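Long-range contacts in fructokinase (Xylella fastidiosa, PDB 3LKI), which probably phosphorylates fructose at the expense of ATP, as a PfkB-family sugar kinase of the ribokinase fold that holds ATP and a potassium ion: residues Pro39-Val44 / Gly311-Met316; Ala130-Ala135 / Tyr270-Gln275; Phe250-Gln255 / Val302-Val307; Asp262-Gly267 / Arg297-Val302. One frame throughout, in Å; residues are numbered along the deposited sequence.

Starting from the N terminus, helix 38-49 is the first partner, and contact 1 joins it to loop 311-316, closing a loop that encloses the other three contacts. Contact 2 follows: strand 130-136, inside the large sheet, meets the C-terminal part of helix 260-275. Contact 3 begins at loop 250-255, within the span of contact 2, and closes beyond it on helix 289-307, so the two cross. Contact 4, between helices 260-275 and 289-307, nests inside contact 3 and also crosses contact 2. Contacts 3 and 4 share Val302 and both touch ATP; contacts 1 and 3 each supply a carbonyl oxygen to one potassium ion. Sheet, helices and nucleotide site are thereby tied together.

Contact 1: Pro39-Val44 / Gly311-Met316; sequences PANVAV and GAFTAM. With K (potassium ion), chain C.
Phe313 lays its ring against Val44 and Ala40 of helix 38-49, where a loop that supplies a ligand to the potassium site of this ribokinase-fold kinase packs on a helix of the core. The tight part surrounds that ring. Val44 CG2 stands over one face, 3.6 Å from the ring centroid and 20° off the normal, a CH-pi contact nearer the CD2-CE2 side than the centre. At the edge, Asn41 OD1 lies in the ring plane, 3.0 Å from Phe313 CE1, with amide and ring planes 80° apart, so the carbonyl oxygen meets ring hydrogens and not the pi cloud. Ala40 CB closes on the same edge region, 3.6 Å from Phe313 CZ. The other end of the Asn41 amide is engaged too: ND2 is hydrogen-bonded to Asp262 OD2, which should fix how the amide is turned.

The solvent side belongs to Thr314, which is exposed; its CB points away from the helix, and OG1 bonds to Gln310 O. Gly311, by contrast, is buried: Gly311 O binds the potassium ion at 3.0 Å, together with oxygens of Asp256, Asn258, Ala306 and Arg309. Between Val44 CG1 and Met316 CG the gap widens to 4.1 Å. Beyond that point the side chain of Met316, a selenomethionine, bends at chi2 (-56°), which carries its terminal methyl back to the helix, CE lying 3.4 Å from Asn41 O.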
# COMPACT_ATOMS: atom_id res chain seq x y z
N PRO B 39 -4.60 15.51 10.87
CA PRO B 39 -4.74 16.93 10.52
C PRO B 39 -5.62 17.19 9.29
O PRO B 39 -6.22 18.26 9.17
CB PRO B 39 -3.29 17.39 10.34
CG PRO B 39 -2.55 16.13 9.98
CD PRO B 39 -3.18 15.10 10.87
N ALA B 40 -5.69 16.21 8.39
CA ALA B 40 -6.51 16.36 7.19
C ALA B 40 -7.98 16.37 7.58
O ALA B 40 -8.77 17.16 7.06
CB ALA B 40 -6.23 15.22 6.20
N ASN B 41 -8.35 15.48 8.51
CA ASN B 41 -9.72 15.40 8.98
C ASN B 41 -10.13 16.72 9.62
O ASN B 41 -11.22 17.23 9.37
CB ASN B 41 -9.87 14.26 10.01
CG ASN B 41 -9.81 12.88 9.37
OD1 ASN B 41 -10.12 12.72 8.19
ND2 ASN B 41 -9.42 11.87 10.15
N VAL B 42 -9.25 17.28 10.45
CA VAL B 42 -9.53 18.54 11.11
C VAL B 42 -9.79 19.64 10.09
O VAL B 42 -10.74 20.40 10.22
CB VAL B 42 -8.36 18.94 12.04
CG1 VAL B 42 -8.56 20.35 12.57
CG2 VAL B 42 -8.28 17.95 13.22
N ALA B 43 -8.95 19.69 9.06
CA ALA B 43 -9.08 20.70 8.01
C ALA B 43 -10.45 20.62 7.34
O ALA B 43 -11.11 21.64 7.13
CB ALA B 43 -7.98 20.51 6.98
N VAL B 44 -10.87 19.41 6.99
CA VAL B 44 -12.16 19.23 6.32
C VAL B 44 -13.31 19.59 7.25
O VAL B 44 -14.30 20.17 6.82
CB VAL B 44 -12.32 17.78 5.80
CG1 VAL B 44 -13.75 17.55 5.31
CG2 VAL B 44 -11.35 17.55 4.65
N GLY B 311 -17.30 7.17 7.72
CA GLY B 311 -16.08 7.74 7.15
C GLY B 311 -15.37 8.74 8.05
O GLY B 311 -15.24 8.51 9.24
N ALA B 312 -14.91 9.84 7.47
CA ALA B 312 -14.24 10.87 8.26
C ALA B 312 -14.46 12.20 7.55
O ALA B 312 -15.13 13.09 8.07
CB ALA B 312 -12.73 10.56 8.38
N PHE B 313 -13.90 12.32 6.35
CA PHE B 313 -14.07 13.53 5.55
C PHE B 313 -15.55 13.67 5.26
O PHE B 313 -16.10 14.77 5.27
CB PHE B 313 -13.32 13.39 4.21
CG PHE B 313 -11.87 13.79 4.27
CD1 PHE B 313 -11.07 13.44 5.35
CD2 PHE B 313 -11.28 14.47 3.20
CE1 PHE B 313 -9.71 13.76 5.37
CE2 PHE B 313 -9.93 14.80 3.20
CZ PHE B 313 -9.13 14.44 4.29
N THR B 314 -16.19 12.53 5.02
CA THR B 314 -17.61 12.47 4.69
C THR B 314 -18.55 12.54 5.89
O THR B 314 -19.76 12.69 5.72
CB THR B 314 -17.91 11.17 3.93
OG1 THR B 314 -17.53 10.05 4.75
CG2 THR B 314 -17.12 11.12 2.62
N ALA B 315 -18.01 12.45 7.09
CA ALA B 315 -18.86 12.49 8.27
C ALA B 315 -18.90 13.84 8.96
O ALA B 315 -19.39 13.95 10.08
CB ALA B 315 -18.39 11.45 9.25
N MSE B 316 -18.41 14.87 8.28
CA MSE B 316 -18.37 16.21 8.87
C MSE B 316 -19.63 17.03 8.60
O MSE B 316 -20.08 17.16 7.46
CB MSE B 316 -17.12 16.95 8.37
CG MSE B 316 -15.84 16.14 8.57
SE MSE B 316 -15.59 15.65 10.43
CE MSE B 316 -13.68 15.20 10.41
K K C . -17.14 9.09 11.48

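Contact 2: Ala130-Ala135 / Tyr270-Gln275; sequences ALIFHA and YTFAQQ
Ala273 O, 3.9 Å from Leu131 CD2, accepts a hydrogen bond from Lys5 NZ near the C-terminal end of helix 260-275. No polar bond joins the two segments themselves; what crosses is apolar, mostly aliphatic. Leu131 reaches the helix backbone with CD2, which sits 3.6 Å from Ala273 CA and somewhat farther from the CB of that residue. Beside it, Ile132 extends CD1 to 3.7 Å from Phe272 CB, its chain crossing that of Phe272 at about a right angle. The methyl approaches the phenyl group at its edge, near the ring plane, and a looser approach places Ile132 CD1 4.4 Å from Ala273 CB.

Two consecutive residues can face one helix because the chain turns a corner at Leu131, whose psi of -26° interrupts the extended backbone. Past the corner, strand 130-136 lies between parallel strands 6-10 and 162-166, as its backbone bonds to Leu8 and Ile162 attest. The contact is thus a helix laid on a face of the central sheet in the alpha/beta core, with Ile7 also touching Ala273. The Phe272 ring stacks on Phe276 and meets Phe285 edge-to-face.

With just 158 Å² buried and no directional bond between the segments, the geometry is consistent with attachment through water exclusion and dispersion between methyls and aliphatic carbons, while the polar atom at its margin is satisfied by a lysine.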
# COMPACT_ATOMS: atom_id res chain seq x y z
N ALA B 130 -2.07 32.90 8.88
CA ALA B 130 -2.51 31.94 9.89
C ALA B 130 -2.76 32.47 11.29
O ALA B 130 -1.93 33.15 11.88
CB ALA B 130 -1.53 30.78 9.96
N LEU B 131 -3.93 32.12 11.82
CA LEU B 131 -4.30 32.51 13.18
C LEU B 131 -4.03 31.29 14.06
O LEU B 131 -3.77 31.42 15.26
CB LEU B 131 -5.78 32.87 13.24
CG LEU B 131 -6.35 33.12 14.65
CD1 LEU B 131 -5.55 34.22 15.34
CD2 LEU B 131 -7.82 33.50 14.55
N ILE B 132 -4.07 30.11 13.44
CA ILE B 132 -3.85 28.85 14.14
C ILE B 132 -3.05 27.85 13.31
O ILE B 132 -3.23 27.74 12.09
CB ILE B 132 -5.20 28.19 14.52
CG1 ILE B 132 -6.02 29.12 15.42
CG2 ILE B 132 -4.95 26.86 15.21
CD1 ILE B 132 -7.46 28.65 15.67
N PHE B 133 -2.15 27.13 13.97
CA PHE B 133 -1.33 26.11 13.32
C PHE B 133 -1.62 24.83 14.10
O PHE B 133 -1.35 24.76 15.30
CB PHE B 133 0.16 26.46 13.43
CG PHE B 133 1.08 25.43 12.84
CD1 PHE B 133 1.48 25.50 11.51
CD2 PHE B 133 1.54 24.37 13.62
CE1 PHE B 133 2.34 24.55 10.96
CE2 PHE B 133 2.40 23.41 13.08
CZ PHE B 133 2.80 23.50 11.75
N HIS B 134 -2.18 23.83 13.43
CA HIS B 134 -2.51 22.58 14.11
C HIS B 134 -1.70 21.40 13.62
O HIS B 134 -1.51 21.23 12.42
CB HIS B 134 -4.00 22.26 13.96
CG HIS B 134 -4.42 20.99 14.63
ND1 HIS B 134 -4.58 19.80 13.95
CD2 HIS B 134 -4.63 20.70 15.93
CE1 HIS B 134 -4.86 18.84 14.80
NE2 HIS B 134 -4.90 19.36 16.01
N ALA B 135 -1.23 20.60 14.56
CA ALA B 135 -0.42 19.43 14.23
C ALA B 135 -0.67 18.24 15.16
O ALA B 135 -1.35 18.37 16.19
CB ALA B 135 1.06 19.80 14.23
N TYR B 270 -12.29 25.97 14.74
CA TYR B 270 -13.18 26.78 13.92
C TYR B 270 -13.73 27.94 14.76
O TYR B 270 -13.73 29.10 14.32
CB TYR B 270 -14.36 25.95 13.41
CG TYR B 270 -15.52 26.79 12.91
CD1 TYR B 270 -15.48 27.38 11.65
CD2 TYR B 270 -16.63 27.03 13.74
CE1 TYR B 270 -16.53 28.21 11.21
CE2 TYR B 270 -17.68 27.85 13.31
CZ TYR B 270 -17.62 28.44 12.05
OH TYR B 270 -18.63 29.27 11.62
N THR B 271 -14.19 27.61 15.96
CA THR B 271 -14.76 28.61 16.86
C THR B 271 -13.72 29.62 17.33
O THR B 271 -14.02 30.81 17.46
CB THR B 271 -15.43 27.96 18.07
OG1 THR B 271 -16.44 27.05 17.62
CG2 THR B 271 -16.08 29.00 18.94
N PHE B 272 -12.50 29.16 17.60
CA PHE B 272 -11.41 30.03 18.01
C PHE B 272 -11.18 31.10 16.94
O PHE B 272 -11.10 32.30 17.24
CB PHE B 272 -10.09 29.25 18.17
CG PHE B 272 -9.98 28.42 19.43
CD1 PHE B 272 -10.95 28.48 20.43
CD2 PHE B 272 -8.88 27.59 19.63
CE1 PHE B 272 -10.81 27.74 21.60
CE2 PHE B 272 -8.73 26.85 20.79
CZ PHE B 272 -9.69 26.92 21.78
N ALA B 273 -11.07 30.66 15.68
CA ALA B 273 -10.83 31.56 14.56
C ALA B 273 -11.96 32.56 14.32
O ALA B 273 -11.71 33.68 13.89
CB ALA B 273 -10.56 30.76 13.28
N GLN B 274 -13.19 32.14 14.58
CA GLN B 274 -14.34 33.03 14.40
C GLN B 274 -14.39 34.09 15.50
O GLN B 274 -14.67 35.26 15.24
CB GLN B 274 -15.65 32.22 14.43
CG GLN B 274 -15.87 31.29 13.23
CD GLN B 274 -16.07 32.05 11.92
OE1 GLN B 274 -16.80 33.03 11.87
NE2 GLN B 274 -15.41 31.58 10.86
N GLN B 275 -14.09 33.67 16.73
CA GLN B 275 -14.17 34.57 17.88
C GLN B 275 -12.93 35.38 18.27
O GLN B 275 -13.07 36.47 18.82
CB GLN B 275 -14.65 33.77 19.09
CG GLN B 275 -15.91 32.96 18.83
CD GLN B 275 -16.44 32.30 20.09
OE1 GLN B 275 -15.68 31.74 20.88
NE2 GLN B 275 -17.76 32.37 20.28

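Contact 3: Phe250-Gln255 / Val302-Val307; sequences FRVQVQ and VGALAV. With K (potassium ion), chain C; ATP (adenosine-5'-triphosphate), chain E.
Val254 and Val307 meet with their side chains crossed at about a right angle, so one methyl of Val307 fits against both branches of Val254. Their nearest pair, Val254 CG1 and Val307 CG2, is only 3.3 Å apart, tighter than ordinary carbon contact. Val307 has CG2 anti to its backbone N, and CG1 wedged between N and the carbonyl carbon (chi1 68°); this second methyl is left to meet Val252 CG2 at 3.9 Å. Val252 in turn directs both branches at the helix: CG2 touches the side chain of Ala304 and lies 3.7 Å from Ala304 O, while CG1 is a little farther from the same alanine. Phe250 joins with its CB alone, 4.0 Å from Ala304 CB, its ring being engaged elsewhere with Ala301 and Leu325.

In the ribokinase fold of PfkB kinases this loop and the C-terminal part of helix 289-307 line the adenine end of the nucleotide pocket. Val252 CG2 is accordingly near ATP C2, and Val254 CG2 stands 3.3 Å from ATP N6. Gly303, having no side chain, brings CA to 3.8 Å from O4' of the ribose.

Where the valines end, the backbone takes over. Gln255 N donates to Val307 O at 3.0 Å, nearly straight at the hydrogen (170°), with a C=O...N angle of 151°. One residue earlier, Ala306 O binds the potassium ion at 3.2 Å, one of its five carbonyl ligands.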
# COMPACT_ATOMS: atom_id res chain seq x y z
N PHE B 250 -23.17 15.37 23.89
CA PHE B 250 -24.52 15.22 23.38
C PHE B 250 -24.83 13.73 23.31
O PHE B 250 -23.93 12.91 23.26
CB PHE B 250 -24.61 15.88 22.01
CG PHE B 250 -24.55 17.37 22.06
CD1 PHE B 250 -25.69 18.12 22.30
CD2 PHE B 250 -23.32 18.03 21.96
CE1 PHE B 250 -25.63 19.50 22.43
CE2 PHE B 250 -23.25 19.41 22.10
CZ PHE B 250 -24.40 20.15 22.34
N ARG B 251 -26.11 13.39 23.33
CA ARG B 251 -26.51 12.00 23.26
C ARG B 251 -26.87 11.63 21.83
O ARG B 251 -27.86 12.11 21.28
CB ARG B 251 -27.71 11.73 24.17
CG ARG B 251 -28.94 12.55 23.83
CD ARG B 251 -30.22 11.80 24.18
NE ARG B 251 -31.41 12.54 23.75
CZ ARG B 251 -31.81 13.69 24.28
NH1 ARG B 251 -31.12 14.25 25.27
NH2 ARG B 251 -32.91 14.29 23.82
N VAL B 252 -26.05 10.79 21.21
CA VAL B 252 -26.31 10.36 19.84
C VAL B 252 -26.04 8.88 19.66
O VAL B 252 -25.38 8.24 20.49
CB VAL B 252 -25.46 11.16 18.83
CG1 VAL B 252 -25.97 12.58 18.71
CG2 VAL B 252 -23.99 11.15 19.25
N GLN B 253 -26.56 8.33 18.57
CA GLN B 253 -26.39 6.93 18.24
C GLN B 253 -25.16 6.79 17.35
O GLN B 253 -25.14 7.29 16.23
CB GLN B 253 -27.63 6.43 17.48
CG GLN B 253 -27.48 5.06 16.82
CD GLN B 253 -27.84 3.90 17.74
OE1 GLN B 253 -27.19 3.67 18.76
NE2 GLN B 253 -28.88 3.17 17.36
N VAL B 254 -24.14 6.11 17.86
CA VAL B 254 -22.92 5.92 17.09
C VAL B 254 -23.16 5.02 15.89
O VAL B 254 -23.85 4.01 15.99
CB VAL B 254 -21.79 5.32 17.96
CG1 VAL B 254 -20.54 5.09 17.11
CG2 VAL B 254 -21.47 6.25 19.11
N GLN B 255 -22.58 5.40 14.75
CA GLN B 255 -22.69 4.63 13.52
C GLN B 255 -21.27 4.35 13.05
O GLN B 255 -20.99 3.33 12.42
CB GLN B 255 -23.46 5.43 12.46
CG GLN B 255 -24.88 5.77 12.87
CD GLN B 255 -25.77 4.54 12.96
OE1 GLN B 255 -26.78 4.55 13.67
NE2 GLN B 255 -25.41 3.49 12.23
N VAL B 302 -20.05 19.09 17.22
CA VAL B 302 -19.46 18.69 15.95
C VAL B 302 -19.02 17.23 16.03
O VAL B 302 -19.29 16.43 15.14
CB VAL B 302 -18.23 19.58 15.59
CG1 VAL B 302 -17.68 19.16 14.23
CG2 VAL B 302 -18.63 21.05 15.56
N GLY B 303 -18.34 16.89 17.13
CA GLY B 303 -17.90 15.52 17.32
C GLY B 303 -19.05 14.52 17.34
O GLY B 303 -18.94 13.44 16.77
N ALA B 304 -20.16 14.90 17.98
CA ALA B 304 -21.32 14.02 18.05
C ALA B 304 -21.93 13.76 16.67
O ALA B 304 -22.30 12.63 16.36
CB ALA B 304 -22.37 14.61 18.99
N LEU B 305 -22.04 14.80 15.85
CA LEU B 305 -22.62 14.66 14.51
C LEU B 305 -21.73 13.89 13.55
O LEU B 305 -22.21 13.32 12.56
CB LEU B 305 -22.94 16.04 13.93
CG LEU B 305 -24.16 16.73 14.55
CD1 LEU B 305 -24.30 18.13 13.98
CD2 LEU B 305 -25.43 15.91 14.25
N ALA B 306 -20.44 13.85 13.84
CA ALA B 306 -19.51 13.13 12.99
C ALA B 306 -19.60 11.63 13.24
O ALA B 306 -19.64 10.84 12.30
CB ALA B 306 -18.08 13.62 13.24
N VAL B 307 -19.64 11.25 14.52
CA VAL B 307 -19.71 9.84 14.90
C VAL B 307 -20.99 9.14 14.43
O VAL B 307 -21.06 7.91 14.38
CB VAL B 307 -19.59 9.67 16.45
CG1 VAL B 307 -20.83 10.24 17.14
CG2 VAL B 307 -19.42 8.21 16.79
K K C . -17.14 9.09 11.48
PG ATP E . -10.05 9.52 17.73
O1G ATP E . -8.69 9.28 18.31
O2G ATP E . -10.04 10.52 16.58
O3G ATP E . -10.67 8.19 17.28
PB ATP E . -10.74 10.09 20.54
O1B ATP E . -10.81 8.69 21.12
O2B ATP E . -9.56 10.97 20.77
O3B ATP E . -10.93 10.12 18.92
PA ATP E . -13.33 10.47 21.86
O1A ATP E . -13.94 9.19 21.34
O2A ATP E . -12.91 10.58 23.29
O3A ATP E . -12.04 10.91 20.96
O5' ATP E . -13.98 12.11 21.26
C5' ATP E . -14.31 13.15 20.38
C4' ATP E . -15.42 13.99 20.98
O4' ATP E . -16.49 13.48 20.15
C3' ATP E . -15.96 13.63 22.39
O3' ATP E . -15.35 14.37 23.43
C2' ATP E . -17.40 13.88 22.23
O2' ATP E . -17.70 15.29 22.39
C1' ATP E . -17.72 13.35 20.86
N9 ATP E . -18.13 11.88 20.99
C8 ATP E . -17.38 10.73 20.75
N7 ATP E . -18.10 9.59 20.98
C5 ATP E . -19.31 9.98 21.37
C6 ATP E . -20.59 9.32 21.77
N6 ATP E . -20.67 7.97 21.78
N1 ATP E . -21.70 10.12 22.13
C2 ATP E . -21.66 11.52 22.13
N3 ATP E . -20.52 12.19 21.76
C4 ATP E . -19.34 11.49 21.38

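Contact 4: Asp262-Gly267 / Arg297-Val302; sequences DAFVGG and RFAAAV. With ATP (adenosine-5'-triphosphate), chain E.
Gly267 and Ala299 bring their CA atoms to within 4.3 Å, an exceptionally close approach for two helices, and one that follows from the lack of a side chain on the Gly267 side. The segment axes pass 7.2 Å apart at an angle of 141°, running roughly antiparallel. Val302 packs directly against Gly267, its CG2 3.7 Å from Gly267 CA, while its other branch, CG1, touches Ala263 O. Phe298 lies next to Val302 along the same glycine, its ring edge at Gly267 O, with CE2 3.5 Å from that oxygen. The carbonyl has a true partner as well, Thr271 OG1.

On the ATP side the contact is aromatic. Ala299 CB sits over a face of Phe264, 3.9 Å from the ring centroid and 16° off the normal, a CH-pi contact in which CE1 is the nearest ring atom. With CG anti to the backbone N (chi1 179°), the ring extends along the neighbouring helix and its CE1 comes 3.7 Å from Ala300 N.

Helices 260-275 and 289-307 thus form a close pair beside the nucleotide of this PfkB kinase. Phe264 CB approaches ATP C4' at 3.8 Å, and Ala300 CA comes 3.5 Å from ATP O2', so the ribose rests beside both helices. Asp262, just after the ATP-binding Gly261, stands at the phosphate end, where O2G is the ATP atom nearest its backbone N. Since no hydrogen bond links the two segments, the pair is held by close apolar fit, with backbone amides such as those of Gly267 and Val302 bonded within their own helices.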
# COMPACT_ATOMS: atom_id res chain seq x y z
N ASP B 262 -10.99 14.22 15.80
CA ASP B 262 -10.56 15.24 14.86
C ASP B 262 -11.69 16.22 14.59
O ASP B 262 -11.46 17.41 14.40
CB ASP B 262 -10.08 14.62 13.55
CG ASP B 262 -8.89 13.68 13.74
OD1 ASP B 262 -7.99 14.00 14.56
OD2 ASP B 262 -8.87 12.64 13.05
N ALA B 263 -12.92 15.71 14.55
CA ALA B 263 -14.09 16.55 14.32
C ALA B 263 -14.22 17.51 15.49
O ALA B 263 -14.51 18.70 15.30
CB ALA B 263 -15.33 15.69 14.21
N PHE B 264 -14.02 16.98 16.70
CA PHE B 264 -14.09 17.77 17.92
C PHE B 264 -13.07 18.90 17.78
O PHE B 264 -13.40 20.07 17.98
CB PHE B 264 -13.73 16.91 19.14
CG PHE B 264 -13.76 17.65 20.45
CD1 PHE B 264 -14.94 17.77 21.17
CD2 PHE B 264 -12.60 18.23 20.96
CE1 PHE B 264 -14.97 18.45 22.38
CE2 PHE B 264 -12.62 18.91 22.17
CZ PHE B 264 -13.80 19.02 22.89
N VAL B 265 -11.83 18.55 17.44
CA VAL B 265 -10.78 19.54 17.29
C VAL B 265 -11.18 20.55 16.23
O VAL B 265 -10.97 21.75 16.39
CB VAL B 265 -9.43 18.90 16.90
CG1 VAL B 265 -8.40 19.98 16.56
CG2 VAL B 265 -8.92 18.03 18.06
N GLY B 266 -11.78 20.06 15.15
CA GLY B 266 -12.23 20.92 14.07
C GLY B 266 -13.20 21.99 14.55
O GLY B 266 -13.01 23.18 14.30
N GLY B 267 -14.25 21.56 15.25
CA GLY B 267 -15.23 22.49 15.77
C GLY B 267 -14.61 23.51 16.71
O GLY B 267 -14.95 24.69 16.67
N ARG B 297 -18.80 23.21 24.08
CA ARG B 297 -20.12 22.63 23.81
C ARG B 297 -20.28 22.48 22.30
O ARG B 297 -20.68 21.43 21.80
CB ARG B 297 -21.26 23.50 24.36
CG ARG B 297 -22.65 22.95 23.95
CD ARG B 297 -23.84 23.76 24.50
NE ARG B 297 -23.92 23.68 25.96
CZ ARG B 297 -23.59 24.67 26.77
NH1 ARG B 297 -23.16 25.83 26.28
NH2 ARG B 297 -23.68 24.51 28.09
N PHE B 298 -19.97 23.55 21.57
CA PHE B 298 -20.03 23.55 20.11
C PHE B 298 -19.12 22.44 19.56
O PHE B 298 -19.52 21.67 18.70
CB PHE B 298 -19.58 24.91 19.57
CG PHE B 298 -19.56 25.00 18.07
CD1 PHE B 298 -20.68 25.45 17.38
CD2 PHE B 298 -18.43 24.64 17.34
CE1 PHE B 298 -20.67 25.54 15.98
CE2 PHE B 298 -18.41 24.73 15.95
CZ PHE B 298 -19.52 25.18 15.26
N ALA B 299 -17.88 22.37 20.06
CA ALA B 299 -16.95 21.35 19.59
C ALA B 299 -17.51 19.96 19.84
O ALA B 299 -17.41 19.08 18.98
CB ALA B 299 -15.59 21.50 20.26
N ALA B 300 -18.10 19.75 21.01
CA ALA B 300 -18.69 18.46 21.36
C ALA B 300 -19.82 18.14 20.39
O ALA B 300 -20.01 16.98 20.01
CB ALA B 300 -19.22 18.49 22.80
N ALA B 301 -20.56 19.17 19.98
CA ALA B 301 -21.67 18.98 19.04
C ALA B 301 -21.15 18.50 17.69
O ALA B 301 -21.73 17.60 17.09
CB ALA B 301 -22.43 20.28 18.86
N VAL B 302 -20.05 19.09 17.22
CA VAL B 302 -19.46 18.69 15.95
C VAL B 302 -19.02 17.23 16.03
O VAL B 302 -19.29 16.43 15.14
CB VAL B 302 -18.23 19.58 15.59
CG1 VAL B 302 -17.68 19.16 14.23
CG2 VAL B 302 -18.63 21.05 15.56
PG ATP E . -10.05 9.52 17.73
O1G ATP E . -8.69 9.28 18.31
O2G ATP E . -10.04 10.52 16.58
O3G ATP E . -10.67 8.19 17.28
PB ATP E . -10.74 10.09 20.54
O1B ATP E . -10.81 8.69 21.12
O2B ATP E . -9.56 10.97 20.77
O3B ATP E . -10.93 10.12 18.92
PA ATP E . -13.33 10.47 21.86
O1A ATP E . -13.94 9.19 21.34
O2A ATP E . -12.91 10.58 23.29
O3A ATP E . -12.04 10.91 20.96
O5' ATP E . -13.98 12.11 21.26
C5' ATP E . -14.31 13.15 20.38
C4' ATP E . -15.42 13.99 20.98
O4' ATP E . -16.49 13.48 20.15
C3' ATP E . -15.96 13.63 22.39
O3' ATP E . -15.35 14.37 23.43
C2' ATP E . -17.40 13.88 22.23
O2' ATP E . -17.70 15.29 22.39
C1' ATP E . -17.72 13.35 20.86
N9 ATP E . -18.13 11.88 20.99
C8 ATP E . -17.38 10.73 20.75
N7 ATP E . -18.10 9.59 20.98
C5 ATP E . -19.31 9.98 21.37
C6 ATP E . -20.59 9.32 21.77
N6 ATP E . -20.67 7.97 21.78
N1 ATP E . -21.70 10.12 22.13
C2 ATP E . -21.66 11.52 22.13
N3 ATP E . -20.52 12.19 21.76
C4 ATP E . -19.34 11.49 21.38